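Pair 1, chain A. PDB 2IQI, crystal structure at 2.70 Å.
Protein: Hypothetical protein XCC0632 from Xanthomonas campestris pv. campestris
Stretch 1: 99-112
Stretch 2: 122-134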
# COMPACT_ATOMS: atom_id res chain seq x y z
N SER A 99 -9.69 8.91 -18.25
CA SER A 99 -8.58 9.13 -17.29
C SER A 99 -7.26 9.81 -17.82
O SER A 99 -6.69 9.38 -18.84
CB SER A 99 -8.22 7.83 -16.55
OG SER A 99 -7.27 7.06 -17.29
N ASP A 100 -6.77 10.82 -17.08
CA ASP A 100 -5.48 11.50 -17.35
C ASP A 100 -4.22 10.76 -16.86
O ASP A 100 -3.27 10.58 -17.61
CB ASP A 100 -5.50 12.89 -16.74
CG ASP A 100 -6.73 13.69 -17.13
OD1 ASP A 100 -6.73 14.26 -18.23
OD2 ASP A 100 -7.69 13.77 -16.33
N TYR A 101 -4.20 10.33 -15.60
CA TYR A 101 -3.03 9.60 -15.04
C TYR A 101 -3.39 8.20 -14.61
O TYR A 101 -4.55 7.94 -14.28
CB TYR A 101 -2.42 10.35 -13.86
CG TYR A 101 -1.83 11.68 -14.27
CD1 TYR A 101 -0.53 11.76 -14.76
CD2 TYR A 101 -2.60 12.85 -14.20
CE1 TYR A 101 0.02 13.00 -15.16
CE2 TYR A 101 -2.07 14.08 -14.60
CZ TYR A 101 -0.76 14.14 -15.08
OH TYR A 101 -0.24 15.33 -15.45
N LYS A 102 -2.39 7.32 -14.59
CA LYS A 102 -2.54 5.95 -14.11
C LYS A 102 -1.52 5.68 -13.01
O LYS A 102 -0.32 5.88 -13.22
CB LYS A 102 -2.36 4.96 -15.28
CG LYS A 102 -2.29 3.47 -14.88
CD LYS A 102 -1.43 2.65 -15.89
CE LYS A 102 -2.07 1.25 -16.14
NZ LYS A 102 -1.21 0.32 -16.97
N LEU A 103 -2.00 5.26 -11.83
CA LEU A 103 -1.13 4.87 -10.69
C LEU A 103 -0.93 3.37 -10.67
O LEU A 103 -1.87 2.61 -10.37
CB LEU A 103 -1.73 5.30 -9.36
CG LEU A 103 -1.02 4.87 -8.09
CD1 LEU A 103 0.38 5.42 -8.00
CD2 LEU A 103 -1.82 5.32 -6.90
N ALA A 104 0.30 2.95 -10.97
CA ALA A 104 0.66 1.54 -10.95
C ALA A 104 1.63 1.15 -9.79
O ALA A 104 2.74 1.67 -9.69
CB ALA A 104 1.24 1.13 -12.29
N ILE A 105 1.20 0.21 -8.96
CA ILE A 105 1.96 -0.22 -7.81
C ILE A 105 2.49 -1.63 -7.98
O ILE A 105 1.77 -2.52 -8.32
CB ILE A 105 1.11 -0.12 -6.53
CG1 ILE A 105 0.62 1.30 -6.31
CG2 ILE A 105 1.93 -0.46 -5.32
CD1 ILE A 105 -0.53 1.38 -5.32
N ASP A 106 3.78 -1.83 -7.76
CA ASP A 106 4.35 -3.17 -7.70
C ASP A 106 4.73 -3.38 -6.24
O ASP A 106 5.46 -2.55 -5.67
CB ASP A 106 5.56 -3.27 -8.60
CG ASP A 106 6.07 -4.68 -8.74
OD1 ASP A 106 5.26 -5.60 -9.07
OD2 ASP A 106 7.31 -4.87 -8.55
N VAL A 107 4.19 -4.44 -5.63
CA VAL A 107 4.43 -4.77 -4.21
C VAL A 107 5.59 -5.76 -4.07
O VAL A 107 5.58 -6.83 -4.70
CB VAL A 107 3.19 -5.36 -3.56
CG1 VAL A 107 3.49 -5.77 -2.13
CG2 VAL A 107 2.05 -4.35 -3.59
N ARG A 108 6.60 -5.38 -3.27
CA ARG A 108 7.87 -6.13 -3.20
C ARG A 108 7.93 -7.00 -1.95
O ARG A 108 8.36 -8.15 -2.01
CB ARG A 108 9.06 -5.20 -3.23
CG ARG A 108 9.15 -4.34 -4.48
CD ARG A 108 10.29 -3.38 -4.30
NE ARG A 108 10.66 -2.63 -5.48
CZ ARG A 108 11.66 -1.73 -5.52
NH1 ARG A 108 12.37 -1.48 -4.42
NH2 ARG A 108 11.97 -1.09 -6.67
N ARG A 109 7.51 -6.42 -0.83
CA ARG A 109 7.45 -7.12 0.43
C ARG A 109 6.16 -6.78 1.13
O ARG A 109 5.74 -5.61 1.15
CB ARG A 109 8.68 -6.80 1.29
CG ARG A 109 9.96 -7.49 0.72
CD ARG A 109 11.05 -7.49 1.68
NE ARG A 109 11.36 -6.12 2.09
CZ ARG A 109 11.61 -5.77 3.35
NH1 ARG A 109 11.57 -6.68 4.32
NH2 ARG A 109 11.88 -4.52 3.64
N PHE A 110 5.49 -7.82 1.63
CA PHE A 110 4.32 -7.70 2.50
C PHE A 110 4.45 -8.79 3.60
O PHE A 110 3.97 -9.93 3.45
CB PHE A 110 3.04 -7.88 1.69
CG PHE A 110 1.86 -7.20 2.30
CD1 PHE A 110 1.16 -7.80 3.33
CD2 PHE A 110 1.44 -5.96 1.84
CE1 PHE A 110 0.07 -7.16 3.90
CE2 PHE A 110 0.36 -5.33 2.38
CZ PHE A 110 -0.32 -5.92 3.43
N GLU A 111 5.14 -8.45 4.68
CA GLU A 111 5.59 -9.51 5.58
C GLU A 111 5.81 -9.06 7.01
O GLU A 111 6.12 -7.90 7.27
CB GLU A 111 6.86 -10.15 5.03
CG GLU A 111 8.04 -9.17 4.96
CD GLU A 111 9.25 -9.71 4.20
OE1 GLU A 111 10.29 -9.94 4.84
OE2 GLU A 111 9.15 -9.93 2.96
N SER A 112 5.62 -9.99 7.93
CA SER A 112 6.08 -9.81 9.30
C SER A 112 7.56 -10.13 9.36
O SER A 112 7.95 -11.26 9.15
CB SER A 112 5.31 -10.73 10.20
OG SER A 112 5.61 -10.44 11.52
N ALA A 122 5.90 -5.32 10.96
CA ALA A 122 5.05 -5.42 9.76
C ALA A 122 5.64 -4.50 8.71
O ALA A 122 5.78 -3.32 8.95
CB ALA A 122 3.64 -5.04 10.07
N THR A 123 5.97 -5.07 7.57
CA THR A 123 6.79 -4.45 6.59
C THR A 123 6.14 -4.46 5.21
O THR A 123 5.79 -5.53 4.67
CB THR A 123 8.15 -5.17 6.53
OG1 THR A 123 8.79 -5.03 7.80
CG2 THR A 123 9.06 -4.61 5.43
N ILE A 124 5.99 -3.28 4.63
CA ILE A 124 5.50 -3.17 3.30
C ILE A 124 6.54 -2.42 2.53
O ILE A 124 6.95 -1.35 2.93
CB ILE A 124 4.13 -2.46 3.24
CG1 ILE A 124 3.11 -3.18 4.13
CG2 ILE A 124 3.57 -2.54 1.88
CD1 ILE A 124 1.79 -2.54 4.18
N GLU A 125 7.00 -3.02 1.44
CA GLU A 125 7.83 -2.33 0.49
C GLU A 125 7.20 -2.44 -0.88
O GLU A 125 6.84 -3.56 -1.32
CB GLU A 125 9.24 -2.87 0.49
CG GLU A 125 10.05 -2.46 -0.74
CD GLU A 125 11.49 -3.03 -0.72
OE1 GLU A 125 11.85 -3.74 0.28
OE2 GLU A 125 12.26 -2.74 -1.68
N LEU A 126 7.05 -1.29 -1.55
CA LEU A 126 6.40 -1.21 -2.86
C LEU A 126 6.93 -0.06 -3.77
O LEU A 126 7.54 0.91 -3.27
CB LEU A 126 4.88 -1.15 -2.72
CG LEU A 126 4.32 0.06 -1.95
CD1 LEU A 126 4.22 1.30 -2.87
CD2 LEU A 126 2.96 -0.23 -1.18
N ASN A 127 6.70 -0.18 -5.09
CA ASN A 127 7.11 0.85 -6.04
C ASN A 127 5.92 1.36 -6.84
O ASN A 127 5.19 0.57 -7.46
CB ASN A 127 8.17 0.28 -6.97
CG ASN A 127 8.64 1.27 -8.01
OD1 ASN A 127 8.13 1.27 -9.14
ND2 ASN A 127 9.63 2.10 -7.64
N ALA A 128 5.71 2.67 -6.84
CA ALA A 128 4.64 3.27 -7.62
C ALA A 128 5.20 3.98 -8.82
O ALA A 128 6.19 4.70 -8.73
CB ALA A 128 3.87 4.28 -6.77
N LYS A 129 4.57 3.77 -9.95
CA LYS A 129 4.83 4.60 -11.10
C LYS A 129 3.57 5.38 -11.31
O LYS A 129 2.45 4.83 -11.16
CB LYS A 129 5.05 3.72 -12.31
CG LYS A 129 6.30 2.90 -12.25
CD LYS A 129 6.45 2.17 -13.53
CE LYS A 129 7.90 1.81 -13.65
NZ LYS A 129 8.42 0.90 -12.59
N LEU A 130 3.72 6.65 -11.65
CA LEU A 130 2.64 7.45 -12.16
C LEU A 130 2.89 7.67 -13.65
O LEU A 130 3.94 8.16 -14.05
CB LEU A 130 2.57 8.77 -11.41
CG LEU A 130 1.38 9.64 -11.81
CD1 LEU A 130 0.06 8.94 -11.41
CD2 LEU A 130 1.47 11.01 -11.22
N LEU A 131 1.95 7.26 -14.47
CA LEU A 131 2.04 7.38 -15.93
C LEU A 131 1.01 8.37 -16.43
O LEU A 131 -0.07 8.53 -15.84
CB LEU A 131 1.77 6.04 -16.59
CG LEU A 131 2.86 4.99 -16.35
CD1 LEU A 131 2.38 3.59 -16.72
CD2 LEU A 131 4.11 5.36 -17.19
N HIS A 132 1.36 9.06 -17.51
CA HIS A 132 0.45 9.98 -18.18
C HIS A 132 -0.21 9.13 -19.26
O HIS A 132 0.48 8.64 -20.17
CB HIS A 132 1.25 11.16 -18.76
CG HIS A 132 0.39 12.27 -19.29
ND1 HIS A 132 0.38 12.64 -20.61
CD2 HIS A 132 -0.49 13.09 -18.67
CE1 HIS A 132 -0.47 13.64 -20.79
NE2 HIS A 132 -1.01 13.93 -19.62
N SER A 133 -1.52 8.89 -19.14
CA SER A 133 -2.18 7.83 -19.96
C SER A 133 -1.96 7.96 -21.47
O SER A 133 -1.76 6.95 -22.17
CB SER A 133 -3.67 7.71 -19.64
OG SER A 133 -3.92 7.74 -18.24
N SER A 134 -1.99 9.20 -21.95
CA SER A 134 -1.69 9.56 -23.36
C SER A 134 -0.39 9.03 -23.94
O SER A 134 -0.42 8.29 -24.88
CB SER A 134 -1.68 11.06 -23.53
OG SER A 134 -2.96 11.47 -23.90

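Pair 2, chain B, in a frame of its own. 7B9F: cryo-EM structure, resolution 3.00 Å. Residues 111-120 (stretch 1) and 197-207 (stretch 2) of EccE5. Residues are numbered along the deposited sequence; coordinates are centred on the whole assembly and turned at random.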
# COMPACT_ATOMS: atom_id res chain seq x y z
N GLN B 111 35.00 -15.94 9.02
CA GLN B 111 34.16 -14.73 8.86
C GLN B 111 33.78 -14.45 7.40
O GLN B 111 33.63 -13.30 6.98
CB GLN B 111 34.78 -13.51 9.56
CG GLN B 111 36.04 -12.88 8.98
CD GLN B 111 36.19 -11.43 9.38
OE1 GLN B 111 35.58 -10.97 10.34
NE2 GLN B 111 37.01 -10.70 8.64
N GLY B 112 33.55 -15.50 6.62
CA GLY B 112 33.30 -15.41 5.19
C GLY B 112 33.70 -16.71 4.53
O GLY B 112 34.56 -17.45 5.00
N GLN B 113 33.06 -17.00 3.40
CA GLN B 113 33.14 -18.33 2.80
C GLN B 113 34.10 -18.37 1.63
O GLN B 113 34.22 -17.41 0.87
CB GLN B 113 31.78 -18.84 2.33
CG GLN B 113 30.81 -19.26 3.40
CD GLN B 113 30.31 -18.10 4.18
OE1 GLN B 113 29.69 -17.19 3.64
NE2 GLN B 113 30.53 -18.14 5.48
N LEU B 114 34.77 -19.51 1.49
CA LEU B 114 35.74 -19.78 0.43
C LEU B 114 35.38 -21.12 -0.20
O LEU B 114 35.33 -22.13 0.50
CB LEU B 114 37.15 -19.85 1.02
CG LEU B 114 37.74 -18.56 1.60
CD1 LEU B 114 39.09 -18.81 2.28
CD2 LEU B 114 37.90 -17.57 0.49
N VAL B 115 35.13 -21.13 -1.50
CA VAL B 115 34.77 -22.35 -2.22
C VAL B 115 35.54 -22.38 -3.53
O VAL B 115 35.60 -21.39 -4.25
CB VAL B 115 33.26 -22.44 -2.50
CG1 VAL B 115 32.93 -23.66 -3.34
CG2 VAL B 115 32.48 -22.49 -1.22
N ALA B 116 36.09 -23.55 -3.86
CA ALA B 116 36.88 -23.71 -5.07
C ALA B 116 36.18 -24.64 -6.05
O ALA B 116 35.49 -25.58 -5.65
CB ALA B 116 38.27 -24.25 -4.76
N VAL B 117 36.36 -24.36 -7.34
CA VAL B 117 35.88 -25.19 -8.43
C VAL B 117 37.07 -25.55 -9.30
O VAL B 117 37.74 -24.66 -9.83
CB VAL B 117 34.82 -24.47 -9.28
CG1 VAL B 117 34.41 -25.33 -10.44
CG2 VAL B 117 33.64 -24.09 -8.44
N VAL B 118 37.31 -26.83 -9.47
CA VAL B 118 38.42 -27.28 -10.30
C VAL B 118 37.93 -27.40 -11.73
O VAL B 118 36.75 -27.67 -11.99
CB VAL B 118 38.98 -28.61 -9.76
CG1 VAL B 118 37.93 -29.70 -9.79
CG2 VAL B 118 40.25 -29.04 -10.50
N THR B 119 38.81 -27.15 -12.69
CA THR B 119 38.47 -27.34 -14.09
C THR B 119 39.69 -27.83 -14.84
O THR B 119 40.83 -27.57 -14.44
CB THR B 119 37.91 -26.06 -14.71
OG1 THR B 119 37.38 -26.34 -16.01
CG2 THR B 119 38.96 -24.99 -14.80
N VAL B 120 39.46 -28.57 -15.91
CA VAL B 120 40.54 -29.14 -16.70
C VAL B 120 40.81 -28.27 -17.93
O VAL B 120 40.16 -28.42 -18.96
CB VAL B 120 40.23 -30.59 -17.10
CG1 VAL B 120 41.39 -31.20 -17.87
CG2 VAL B 120 39.93 -31.41 -15.87
N HIS B 197 47.44 -27.38 -12.92
CA HIS B 197 46.12 -27.42 -12.33
C HIS B 197 45.48 -26.04 -12.39
O HIS B 197 46.17 -25.02 -12.31
CB HIS B 197 46.18 -27.88 -10.88
CG HIS B 197 46.81 -29.23 -10.71
ND1 HIS B 197 47.60 -29.55 -9.63
CD2 HIS B 197 46.74 -30.35 -11.47
CE1 HIS B 197 48.00 -30.80 -9.73
NE2 HIS B 197 47.50 -31.31 -10.84
N THR B 198 44.16 -26.01 -12.51
CA THR B 198 43.44 -24.76 -12.62
C THR B 198 42.22 -24.81 -11.72
O THR B 198 41.47 -25.79 -11.75
CB THR B 198 43.02 -24.51 -14.07
OG1 THR B 198 44.19 -24.31 -14.87
CG2 THR B 198 42.15 -23.27 -14.17
N TRP B 199 42.03 -23.77 -10.92
CA TRP B 199 40.86 -23.68 -10.06
C TRP B 199 40.23 -22.30 -10.14
O TRP B 199 40.92 -21.29 -10.32
CB TRP B 199 41.18 -23.98 -8.60
CG TRP B 199 41.91 -25.25 -8.37
CD1 TRP B 199 41.37 -26.49 -8.27
CD2 TRP B 199 43.31 -25.40 -8.14
NE1 TRP B 199 42.35 -27.42 -8.03
CE2 TRP B 199 43.55 -26.77 -7.94
CE3 TRP B 199 44.38 -24.51 -8.09
CZ2 TRP B 199 44.82 -27.27 -7.69
CZ3 TRP B 199 45.64 -25.01 -7.85
CH2 TRP B 199 45.85 -26.37 -7.66
N LEU B 200 38.92 -22.27 -10.00
CA LEU B 200 38.15 -21.07 -9.74
C LEU B 200 37.73 -21.08 -8.28
O LEU B 200 37.06 -22.03 -7.85
CB LEU B 200 36.90 -21.02 -10.63
CG LEU B 200 36.93 -20.51 -12.07
CD1 LEU B 200 37.30 -19.05 -12.08
CD2 LEU B 200 37.85 -21.32 -12.96
N VAL B 201 38.10 -20.05 -7.53
CA VAL B 201 37.74 -19.99 -6.11
C VAL B 201 36.75 -18.85 -5.91
O VAL B 201 36.84 -17.81 -6.56
CB VAL B 201 38.97 -19.86 -5.20
CG1 VAL B 201 39.96 -20.97 -5.51
CG2 VAL B 201 39.63 -18.51 -5.29
N LEU B 202 35.76 -19.09 -5.06
CA LEU B 202 34.59 -18.24 -4.93
C LEU B 202 34.61 -17.58 -3.57
O LEU B 202 34.85 -18.24 -2.56
CB LEU B 202 33.33 -19.09 -5.07
CG LEU B 202 33.05 -19.78 -6.40
CD1 LEU B 202 31.85 -20.68 -6.30
CD2 LEU B 202 32.91 -18.84 -7.54
N ARG B 203 34.35 -16.28 -3.52
CA ARG B 203 34.21 -15.59 -2.24
C ARG B 203 32.83 -14.95 -2.11
O ARG B 203 32.34 -14.32 -3.05
CB ARG B 203 35.29 -14.53 -2.06
CG ARG B 203 36.66 -15.10 -1.80
CD ARG B 203 37.66 -14.02 -1.44
NE ARG B 203 38.96 -14.58 -1.08
CZ ARG B 203 39.86 -15.03 -1.95
NH1 ARG B 203 39.62 -14.98 -3.26
NH2 ARG B 203 41.00 -15.53 -1.52
N MET B 204 32.21 -15.12 -0.94
CA MET B 204 30.92 -14.52 -0.67
C MET B 204 30.86 -14.05 0.78
O MET B 204 31.31 -14.76 1.68
CB MET B 204 29.77 -15.50 -0.93
CG MET B 204 28.39 -14.88 -0.72
SD MET B 204 27.01 -15.98 -1.04
CE MET B 204 27.14 -17.07 0.38
N ASP B 205 30.28 -12.87 0.99
CA ASP B 205 29.99 -12.38 2.33
C ASP B 205 28.49 -12.48 2.52
O ASP B 205 27.74 -11.89 1.73
CB ASP B 205 30.47 -10.93 2.50
CG ASP B 205 30.05 -10.28 3.82
OD1 ASP B 205 29.50 -10.94 4.74
OD2 ASP B 205 30.27 -9.06 3.95
N PRO B 206 28.00 -13.22 3.52
CA PRO B 206 26.55 -13.28 3.74
C PRO B 206 25.93 -11.95 4.07
O PRO B 206 24.75 -11.73 3.77
CB PRO B 206 26.42 -14.26 4.92
CG PRO B 206 27.61 -15.08 4.84
CD PRO B 206 28.71 -14.15 4.40
N GLN B 207 26.68 -11.04 4.69
CA GLN B 207 26.12 -9.77 5.10
C GLN B 207 25.78 -8.87 3.92
O GLN B 207 24.98 -7.95 4.07
CB GLN B 207 27.07 -9.05 6.04
CG GLN B 207 27.35 -9.83 7.30
CD GLN B 207 26.08 -10.13 8.06
OE1 GLN B 207 25.21 -9.28 8.20
NE2 GLN B 207 25.97 -11.35 8.57

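Both pairs are two neighbouring antiparallel strands, with axes at 161° in pair 1 and 158° in pair 2, approaching to 4.5 and 4.3 Å. Fourteen central residues superpose with an RMSD of 0.5 Å, so the backbone problem is the same and the side chains differ.

The register carries over from one pair to the other. A:Ala104 faces A:Lys129 as B:Val115 faces B:Leu202, and in both the amides and carbonyls exchange two hydrogen bonds; B:Leu202 N to B:Val115 O is a very short 2.4 Å. One rung further, A:Asp106 with A:Asn127 matches B:Val117 with B:Leu200.

Consider first the face that is apolar in pair 1. A:Leu103 matches B:Leu114, yet the partners differ. A:Leu103 CD1 reaches diagonally to A:Ala128 CB at 3.9 Å, where the small alanine leaves room for the branch. In pair 2, arginine suits this partly exposed place because its stem rises from the sheet beside B:Leu114, whose CD2 lies 3.6 Å from B:Arg203 CG and 3.5 Å from B:Arg203 NE, and carries the guanidinium outward, where NH1 is hydrogen-bonded elsewhere in the structure. The matching A:Leu130 is buried and sends CD1 to A:Tyr101 CB at 3.8 Å.

At the centre of this face the small and large residues change strands. A:Ile105 stands opposite A:Ala128, CG1 to CB 4.4 Å; in pair 2 the alanine is B:Ala116 and the branched residue B:Val201, CB to CG1 3.8 Å. Either way, one methyl beside one branched chain fits a pair whose CA atoms are only 4.4 and 4.0 Å apart. A:Ile105 also extends CG2 to A:Leu126 CD1 at 3.8 Å. Next, A:Val107 CG2 meets A:Leu126 CB at 4.4 Å, whereas B:Val118 CB lies 3.5 Å from B:Trp199 CD1, at the edge of the indole ring. A beta-branched valine is compact enough to sit beside either neighbour, and the broad indole fills more volume than leucine does.

The other face shows the sharper contrast. Its middle is hydrocarbon in pair 2: B:Val115 CB and B:Leu202 CB are 4.2 Å apart, as are B:Val117 CB and B:Leu200 CB, and B:Val117 CG2 reaches B:Leu202 CD1 at 4.4 Å. All four are buried, which suits hydrocarbon. Pair 1 places A:Ala104, A:Lys129, A:Asp106 and A:Asn127 there, all at least partly exposed; A:Asp106 OD1 and A:Asn127 ND2 find hydrogen-bond partners elsewhere in the structure, and A:Lys129 NZ makes a weak hydrogen bond to A:Asn127 OD1 at 3.5 Å. Beside this middle, A:Lys102 and A:Leu131 match B:Gln113 and B:Met204. The lysine's aliphatic stem meets A:Leu131, CD to CD1 4.0 Å, and its end leads away; buried B:Gln113 turns its end nearer, OE1 3.2 Å from B:Pro206 CG and 4.1 Å from B:Met204 CE.

At the end of the match, A:Arg108 and A:Glu125 correspond to B:Thr119 and B:Thr198. The threonines touch through methyls, CG2 to CG2 3.7 Å. Pair 1 uses charge: A:Arg108 NH1 to A:Glu125 OE2 is a 3.0 Å salt bridge, and a beta bulge also brings A:Arg109 NE within 3.0 Å of A:Glu125 OE1, so one carboxylate serves two arginines.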